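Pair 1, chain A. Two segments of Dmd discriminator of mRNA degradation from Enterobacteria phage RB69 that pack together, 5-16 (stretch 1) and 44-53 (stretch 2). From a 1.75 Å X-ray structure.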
# COMPACT_ATOMS: atom_id res chain seq x y z
N LEU A 5 -14.16 -11.03 -8.94
CA LEU A 5 -12.74 -10.72 -9.08
C LEU A 5 -12.10 -10.44 -7.73
O LEU A 5 -12.75 -9.96 -6.80
CB LEU A 5 -12.56 -9.53 -10.02
CG LEU A 5 -13.02 -9.77 -11.46
CD1 LEU A 5 -13.23 -8.46 -12.19
CD2 LEU A 5 -12.01 -10.63 -12.21
N THR A 6 -10.83 -10.76 -7.61
CA THR A 6 -10.05 -10.45 -6.41
C THR A 6 -9.38 -9.10 -6.62
O THR A 6 -8.68 -8.91 -7.61
CB THR A 6 -9.00 -11.53 -6.13
OG1 THR A 6 -9.65 -12.80 -5.94
CG2 THR A 6 -8.17 -11.20 -4.89
N LYS A 7 -9.60 -8.15 -5.71
CA LYS A 7 -8.93 -6.86 -5.83
C LYS A 7 -7.61 -6.91 -5.06
O LYS A 7 -7.59 -7.08 -3.84
CB LYS A 7 -9.80 -5.72 -5.29
CG LYS A 7 -9.16 -4.35 -5.47
CD LYS A 7 -10.05 -3.24 -4.91
CE LYS A 7 -10.30 -3.45 -3.42
NZ LYS A 7 -11.24 -2.45 -2.86
N VAL A 8 -6.51 -6.77 -5.79
CA VAL A 8 -5.20 -6.82 -5.17
C VAL A 8 -4.59 -5.43 -5.19
O VAL A 8 -4.50 -4.80 -6.23
CB VAL A 8 -4.27 -7.82 -5.89
CG1 VAL A 8 -2.96 -7.98 -5.11
CG2 VAL A 8 -4.96 -9.17 -6.02
N THR A 9 -4.19 -4.94 -4.02
CA THR A 9 -3.48 -3.68 -3.94
C THR A 9 -1.98 -3.95 -3.93
O THR A 9 -1.49 -4.68 -3.07
CB THR A 9 -3.87 -2.88 -2.68
OG1 THR A 9 -5.28 -2.60 -2.69
CG2 THR A 9 -3.08 -1.57 -2.62
N PHE A 10 -1.27 -3.40 -4.89
CA PHE A 10 0.17 -3.55 -5.00
C PHE A 10 0.83 -2.26 -4.54
O PHE A 10 0.42 -1.16 -4.95
CB PHE A 10 0.60 -3.87 -6.44
CG PHE A 10 0.14 -5.22 -6.92
CD1 PHE A 10 0.94 -6.34 -6.74
CD2 PHE A 10 -1.09 -5.36 -7.54
CE1 PHE A 10 0.52 -7.58 -7.18
CE2 PHE A 10 -1.51 -6.60 -7.98
CZ PHE A 10 -0.71 -7.71 -7.80
N ILE A 11 1.84 -2.40 -3.69
CA ILE A 11 2.64 -1.26 -3.27
C ILE A 11 4.08 -1.52 -3.65
O ILE A 11 4.62 -2.57 -3.33
CB ILE A 11 2.57 -1.00 -1.76
CG1 ILE A 11 1.12 -1.01 -1.29
CG2 ILE A 11 3.24 0.32 -1.43
CD1 ILE A 11 1.04 -1.16 0.20
N GLY A 12 4.69 -0.57 -4.34
CA GLY A 12 6.04 -0.74 -4.86
C GLY A 12 6.99 0.35 -4.37
O GLY A 12 6.59 1.51 -4.20
N TRP A 13 8.23 -0.06 -4.11
CA TRP A 13 9.34 0.84 -3.82
C TRP A 13 10.43 0.69 -4.86
O TRP A 13 11.00 -0.40 -5.03
CB TRP A 13 9.94 0.55 -2.45
CG TRP A 13 9.10 0.94 -1.29
CD1 TRP A 13 9.23 2.06 -0.51
CD2 TRP A 13 8.01 0.19 -0.73
NE1 TRP A 13 8.28 2.06 0.48
CE2 TRP A 13 7.52 0.93 0.37
CE3 TRP A 13 7.40 -1.02 -1.06
CZ2 TRP A 13 6.45 0.49 1.15
CZ3 TRP A 13 6.33 -1.45 -0.28
CH2 TRP A 13 5.87 -0.69 0.81
N PHE A 14 10.73 1.79 -5.56
CA PHE A 14 11.87 1.82 -6.47
C PHE A 14 13.16 1.85 -5.64
O PHE A 14 13.12 2.11 -4.44
CB PHE A 14 11.83 3.04 -7.39
CG PHE A 14 10.69 3.03 -8.37
CD1 PHE A 14 10.67 2.12 -9.42
CD2 PHE A 14 9.66 3.94 -8.26
CE1 PHE A 14 9.61 2.11 -10.32
CE2 PHE A 14 8.61 3.94 -9.16
CZ PHE A 14 8.58 3.02 -10.19
N LYS A 15 14.29 1.58 -6.28
CA LYS A 15 15.59 1.66 -5.59
C LYS A 15 15.83 3.05 -5.00
O LYS A 15 16.45 3.19 -3.95
CB LYS A 15 16.72 1.29 -6.54
CG LYS A 15 16.68 -0.14 -7.03
CD LYS A 15 17.69 -0.37 -8.15
CE LYS A 15 19.10 -0.06 -7.68
NZ LYS A 15 19.48 -0.85 -6.46
N SER A 16 15.34 4.06 -5.70
CA SER A 16 15.39 5.46 -5.22
C SER A 16 14.62 5.72 -3.93
O SER A 16 14.81 6.76 -3.29
CB SER A 16 14.83 6.38 -6.30
OG SER A 16 13.43 6.16 -6.42
N ASN A 44 10.21 -3.24 -12.87
CA ASN A 44 10.45 -1.94 -12.26
C ASN A 44 11.70 -1.88 -11.39
O ASN A 44 11.98 -0.85 -10.78
CB ASN A 44 9.22 -1.53 -11.45
CG ASN A 44 8.08 -1.09 -12.34
OD1 ASN A 44 8.16 -0.05 -12.98
ND2 ASN A 44 7.01 -1.88 -12.39
N ASN A 45 12.46 -2.98 -11.37
CA ASN A 45 13.61 -3.10 -10.46
C ASN A 45 13.22 -2.65 -9.06
O ASN A 45 13.89 -1.81 -8.46
CB ASN A 45 14.79 -2.29 -10.98
CG ASN A 45 15.33 -2.83 -12.29
OD1 ASN A 45 16.00 -3.86 -12.31
ND2 ASN A 45 15.03 -2.15 -13.39
N ALA A 46 12.13 -3.21 -8.56
CA ALA A 46 11.49 -2.69 -7.36
C ALA A 46 11.18 -3.78 -6.34
O ALA A 46 11.24 -4.97 -6.64
CB ALA A 46 10.20 -1.95 -7.75
N LEU A 47 10.86 -3.35 -5.13
CA LEU A 47 10.24 -4.20 -4.13
C LEU A 47 8.74 -4.02 -4.31
O LEU A 47 8.26 -2.90 -4.30
CB LEU A 47 10.66 -3.79 -2.72
CG LEU A 47 9.81 -4.31 -1.56
CD1 LEU A 47 9.93 -5.83 -1.43
CD2 LEU A 47 10.19 -3.63 -0.25
N VAL A 48 8.01 -5.11 -4.50
CA VAL A 48 6.55 -4.99 -4.63
C VAL A 48 5.87 -5.93 -3.65
O VAL A 48 6.25 -7.09 -3.55
CB VAL A 48 6.07 -5.30 -6.07
CG1 VAL A 48 4.53 -5.21 -6.16
CG2 VAL A 48 6.71 -4.34 -7.05
N LYS A 49 4.89 -5.40 -2.92
CA LYS A 49 4.07 -6.17 -1.99
C LYS A 49 2.65 -6.24 -2.51
O LYS A 49 2.11 -5.23 -2.97
CB LYS A 49 4.07 -5.55 -0.59
CG LYS A 49 5.44 -5.33 0.02
CD LYS A 49 5.32 -4.46 1.29
CE LYS A 49 6.68 -4.09 1.85
NZ LYS A 49 7.28 -5.16 2.67
N ALA A 50 2.06 -7.43 -2.43
CA ALA A 50 0.65 -7.63 -2.80
C ALA A 50 -0.22 -7.77 -1.55
O ALA A 50 0.09 -8.55 -0.65
CB ALA A 50 0.51 -8.85 -3.71
N PHE A 51 -1.30 -7.01 -1.51
CA PHE A 51 -2.23 -6.99 -0.39
C PHE A 51 -3.62 -7.41 -0.86
O PHE A 51 -4.10 -6.93 -1.89
CB PHE A 51 -2.32 -5.59 0.24
CG PHE A 51 -1.11 -5.20 1.05
CD1 PHE A 51 0.04 -4.71 0.43
CD2 PHE A 51 -1.13 -5.28 2.43
CE1 PHE A 51 1.15 -4.34 1.19
CE2 PHE A 51 -0.03 -4.92 3.19
CZ PHE A 51 1.11 -4.44 2.57
N ILE A 52 -4.28 -8.29 -0.11
CA ILE A 52 -5.69 -8.59 -0.33
C ILE A 52 -6.42 -8.40 0.99
O ILE A 52 -5.98 -8.91 2.02
CB ILE A 52 -5.91 -10.03 -0.85
CG1 ILE A 52 -5.17 -10.23 -2.17
CG2 ILE A 52 -7.41 -10.30 -1.04
CD1 ILE A 52 -5.14 -11.69 -2.63
N ASN A 53 -7.50 -7.63 0.96
CA ASN A 53 -8.23 -7.30 2.20
C ASN A 53 -7.29 -6.72 3.25
O ASN A 53 -7.39 -7.07 4.43
CB ASN A 53 -8.95 -8.53 2.76
CG ASN A 53 -10.05 -9.04 1.84
OD1 ASN A 53 -10.70 -8.26 1.14
ND2 ASN A 53 -10.26 -10.35 1.83
O HOH W 1 -8.88 -6.93 -1.51
O HOH W 2 14.14 0.88 -9.08

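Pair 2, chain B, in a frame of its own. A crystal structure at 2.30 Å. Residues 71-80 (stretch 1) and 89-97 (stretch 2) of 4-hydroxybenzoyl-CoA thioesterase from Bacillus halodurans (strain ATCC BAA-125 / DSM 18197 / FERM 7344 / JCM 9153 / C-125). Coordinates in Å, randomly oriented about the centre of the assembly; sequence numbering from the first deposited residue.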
# COMPACT_ATOMS: atom_id res chain seq x y z
N ALA B 71 -9.13 12.54 5.04
CA ALA B 71 -8.90 13.51 6.12
C ALA B 71 -9.74 13.24 7.34
O ALA B 71 -9.62 13.93 8.35
CB ALA B 71 -9.07 14.97 5.65
N ASP B 72 -10.59 12.22 7.28
CA ASP B 72 -11.34 11.84 8.46
C ASP B 72 -10.39 11.59 9.63
O ASP B 72 -9.32 11.02 9.43
CB ASP B 72 -12.20 10.61 8.21
CG ASP B 72 -13.52 10.95 7.59
OD1 ASP B 72 -13.82 12.16 7.52
OD2 ASP B 72 -14.25 10.01 7.17
N HIS B 73 -10.77 12.07 10.81
CA HIS B 73 -10.09 11.71 12.05
C HIS B 73 -10.81 10.48 12.56
O HIS B 73 -12.04 10.43 12.54
CB HIS B 73 -10.21 12.81 13.10
CG HIS B 73 -9.62 14.12 12.69
ND1 HIS B 73 -8.46 14.62 13.24
CD2 HIS B 73 -10.04 15.04 11.79
CE1 HIS B 73 -8.19 15.79 12.70
NE2 HIS B 73 -9.13 16.07 11.81
N VAL B 74 -10.07 9.48 13.02
CA VAL B 74 -10.70 8.23 13.41
C VAL B 74 -9.91 7.69 14.55
O VAL B 74 -8.73 8.00 14.71
CB VAL B 74 -10.67 7.19 12.22
CG1 VAL B 74 -11.60 6.02 12.49
CG2 VAL B 74 -11.06 7.85 10.91
N PHE B 75 -10.56 6.89 15.38
CA PHE B 75 -9.81 6.10 16.34
C PHE B 75 -10.42 4.69 16.46
O PHE B 75 -11.56 4.45 16.08
CB PHE B 75 -9.66 6.81 17.69
CG PHE B 75 -10.95 6.95 18.48
CD1 PHE B 75 -11.39 5.92 19.30
CD2 PHE B 75 -11.68 8.13 18.44
CE1 PHE B 75 -12.56 6.04 20.05
CE2 PHE B 75 -12.86 8.27 19.19
CZ PHE B 75 -13.30 7.22 19.99
N ILE B 76 -9.61 3.74 16.90
CA ILE B 76 -10.09 2.39 17.05
C ILE B 76 -10.10 2.03 18.53
O ILE B 76 -9.14 2.30 19.23
CB ILE B 76 -9.20 1.38 16.31
CG1 ILE B 76 -9.38 1.51 14.80
CG2 ILE B 76 -9.56 -0.02 16.76
CD1 ILE B 76 -8.36 0.71 13.96
N ARG B 77 -11.19 1.43 18.98
CA ARG B 77 -11.26 0.89 20.34
C ARG B 77 -10.97 -0.60 20.29
O ARG B 77 -11.73 -1.36 19.68
CB ARG B 77 -12.66 1.09 20.95
CG ARG B 77 -12.97 2.51 21.36
CD ARG B 77 -14.01 2.55 22.51
NE ARG B 77 -14.35 3.94 22.82
CZ ARG B 77 -15.41 4.58 22.34
NH1 ARG B 77 -16.28 3.96 21.55
NH2 ARG B 77 -15.61 5.85 22.68
N THR B 78 -9.89 -1.02 20.94
CA THR B 78 -9.50 -2.41 20.91
C THR B 78 -9.72 -3.05 22.26
O THR B 78 -9.28 -2.53 23.28
CB THR B 78 -8.04 -2.58 20.49
OG1 THR B 78 -7.85 -1.98 19.21
CG2 THR B 78 -7.67 -4.05 20.40
N SER B 79 -10.44 -4.16 22.28
CA SER B 79 -10.59 -4.93 23.49
C SER B 79 -10.16 -6.36 23.16
O SER B 79 -10.09 -6.73 21.99
CB SER B 79 -12.02 -4.87 23.99
OG SER B 79 -12.94 -5.02 22.92
N ILE B 80 -9.83 -7.14 24.18
CA ILE B 80 -9.44 -8.54 23.96
C ILE B 80 -10.57 -9.45 24.44
O ILE B 80 -11.13 -9.25 25.51
CB ILE B 80 -8.12 -8.88 24.65
CG1 ILE B 80 -7.67 -10.28 24.25
CG2 ILE B 80 -8.26 -8.78 26.15
CD1 ILE B 80 -6.29 -10.62 24.74
N ILE B 89 -8.35 -13.22 20.55
CA ILE B 89 -9.08 -12.40 19.58
C ILE B 89 -9.16 -10.95 20.05
O ILE B 89 -9.53 -10.67 21.18
CB ILE B 89 -10.51 -12.91 19.36
CG1 ILE B 89 -10.52 -14.29 18.71
CG2 ILE B 89 -11.29 -11.95 18.47
CD1 ILE B 89 -11.93 -14.80 18.47
N LEU B 90 -8.80 -10.02 19.16
CA LEU B 90 -8.96 -8.60 19.41
C LEU B 90 -10.21 -8.10 18.71
O LEU B 90 -10.38 -8.33 17.51
CB LEU B 90 -7.75 -7.83 18.88
CG LEU B 90 -6.41 -8.11 19.55
CD1 LEU B 90 -5.28 -7.33 18.85
CD2 LEU B 90 -6.46 -7.79 21.04
N GLU B 91 -11.07 -7.42 19.44
CA GLU B 91 -12.16 -6.70 18.82
C GLU B 91 -11.75 -5.24 18.55
O GLU B 91 -11.15 -4.57 19.41
CB GLU B 91 -13.40 -6.76 19.71
CG GLU B 91 -14.70 -6.43 18.97
CD GLU B 91 -15.93 -6.53 19.86
OE1 GLU B 91 -16.63 -7.57 19.82
OE2 GLU B 91 -16.21 -5.56 20.62
N HIS B 92 -12.04 -4.75 17.35
CA HIS B 92 -11.71 -3.38 16.96
C HIS B 92 -12.95 -2.68 16.49
O HIS B 92 -13.65 -3.19 15.61
CB HIS B 92 -10.69 -3.35 15.82
CG HIS B 92 -9.34 -3.89 16.18
ND1 HIS B 92 -8.82 -5.02 15.61
CD2 HIS B 92 -8.43 -3.46 17.08
CE1 HIS B 92 -7.62 -5.26 16.12
NE2 HIS B 92 -7.36 -4.32 17.01
N HIS B 93 -13.19 -1.49 17.03
CA HIS B 93 -14.32 -0.68 16.63
C HIS B 93 -13.84 0.67 16.13
O HIS B 93 -13.20 1.42 16.86
CB HIS B 93 -15.25 -0.47 17.82
CG HIS B 93 -15.93 -1.71 18.29
ND1 HIS B 93 -16.91 -2.35 17.56
CD2 HIS B 93 -15.80 -2.42 19.44
CE1 HIS B 93 -17.34 -3.40 18.23
NE2 HIS B 93 -16.68 -3.47 19.38
N PHE B 94 -14.17 0.98 14.88
CA PHE B 94 -13.80 2.26 14.28
C PHE B 94 -14.81 3.30 14.70
O PHE B 94 -16.03 3.13 14.50
CB PHE B 94 -13.75 2.17 12.76
CG PHE B 94 -12.70 1.22 12.27
CD1 PHE B 94 -12.87 -0.15 12.43
CD2 PHE B 94 -11.55 1.70 11.66
CE1 PHE B 94 -11.90 -1.03 11.99
CE2 PHE B 94 -10.56 0.82 11.22
CZ PHE B 94 -10.75 -0.54 11.38
N ILE B 95 -14.29 4.37 15.30
CA ILE B 95 -15.12 5.47 15.73
C ILE B 95 -14.80 6.73 14.92
O ILE B 95 -13.66 7.19 14.87
CB ILE B 95 -15.00 5.72 17.25
CG1 ILE B 95 -15.70 4.61 18.03
CG2 ILE B 95 -15.68 7.04 17.62
CD1 ILE B 95 -14.84 3.44 18.32
N LYS B 96 -15.81 7.25 14.26
CA LYS B 96 -15.73 8.51 13.57
C LYS B 96 -16.90 9.38 14.03
O LYS B 96 -18.05 8.92 14.03
CB LYS B 96 -15.81 8.30 12.06
CG LYS B 96 -16.21 9.53 11.30
CD LYS B 96 -16.22 9.27 9.82
CE LYS B 96 -17.29 10.08 9.12
NZ LYS B 96 -17.08 10.09 7.64
N GLN B 97 -16.59 10.61 14.43
CA GLN B 97 -17.60 11.57 14.84
C GLN B 97 -18.41 10.98 15.98
O GLN B 97 -19.63 11.12 16.02
CB GLN B 97 -18.51 11.93 13.66
CG GLN B 97 -17.74 12.51 12.47
CD GLN B 97 -18.66 12.94 11.35
OE1 GLN B 97 -19.75 12.39 11.17
NE2 GLN B 97 -18.23 13.94 10.59
O HOH W 3 -14.03 11.74 13.99

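Both pairs are two neighbouring antiparallel strands of a sheet, their N-to-C directions 165° apart in pair 1 and 156° in pair 2, with axes approaching to 4.6 and 4.5 Å; the central backbones superpose with an RMSD of 0.5 Å. Three hydrogen-bonded rungs match. In pair 1, T9(A), I11(A) and W13(A) face F51(A), K49(A) and L47(A); in pair 2, F75(B), R77(B) and S79(B) face I95(B), H93(B) and E91(B). Each rung carries two N-H...O bonds, such as I11(A) N to K49(A) O and K49(A) N to I11(A) O, both 2.9 Å, and R77(B) N to H93(B) O, 2.9 Å, with H93(B) N to R77(B) O, 3.0 Å. Beyond the T9(A)/F51(A) rung, and beyond F75(B)/I95(B) in pair 2, a water bridges the strands in the same way: it donates to K7(A) O (2.7 Å) and accepts from N53(A) N (2.9 Å), and in pair 2 it joins H73(B) O and Q97(B) N, both at 2.8 Å. N53(A) and Q97(B) share a positive phi.

The side chains fill this frame differently. On the face of F10(A) and A50(A), the aromatic ring changes strand: F10(A) CE1 lies 3.7 Å from A50(A) CB, whereas at the matching positions I76(B) lays CG1 over the face of the F94(B) ring, 4.0 Å from its centroid. In both cases a ring on one strand meets an aliphatic side chain on the other. G12(A), which has no side chain, matches T78(B); its CA comes 3.1 Å from L47(A) O, and T78(B) CA comes equally close to E91(B) O, so this backbone contact is the same whether or not a side chain is present.

On the opposite face the exchange runs the other way, from F51(A) in pair 1 to F75(B) in pair 2. The F51(A) ring reaches diagonally to I11(A), with CE1 3.3 Å from I11(A) CD1; the F75(B) ring instead packs against its direct partner, I95(B) CB sitting 3.8 Å from the ring centroid, over the face. I95(B) also reaches R77(B), the counterpart of I11(A), its CD1 3.6 Å from R77(B) NH1. Farther along, W13(A) reaches L47(A) and K49(A), with CE3 3.9 Å from L47(A) CD2 and CZ3 3.4 Å from K49(A) CE. Small S79(B) replaces the indole, and the residues matching L47(A) and K49(A) bond along their own strand, H93(B) NE2 donating to E91(B) OE2 at a very short 2.5 Å.

At the same end of the ladder as the water, apolar contact gives way to charge: T6(A) CG2 touches I52(A) CD1 at 3.8 Å, while D72(B) OD2 forms a salt bridge with K96(B) NZ at 2.9 Å.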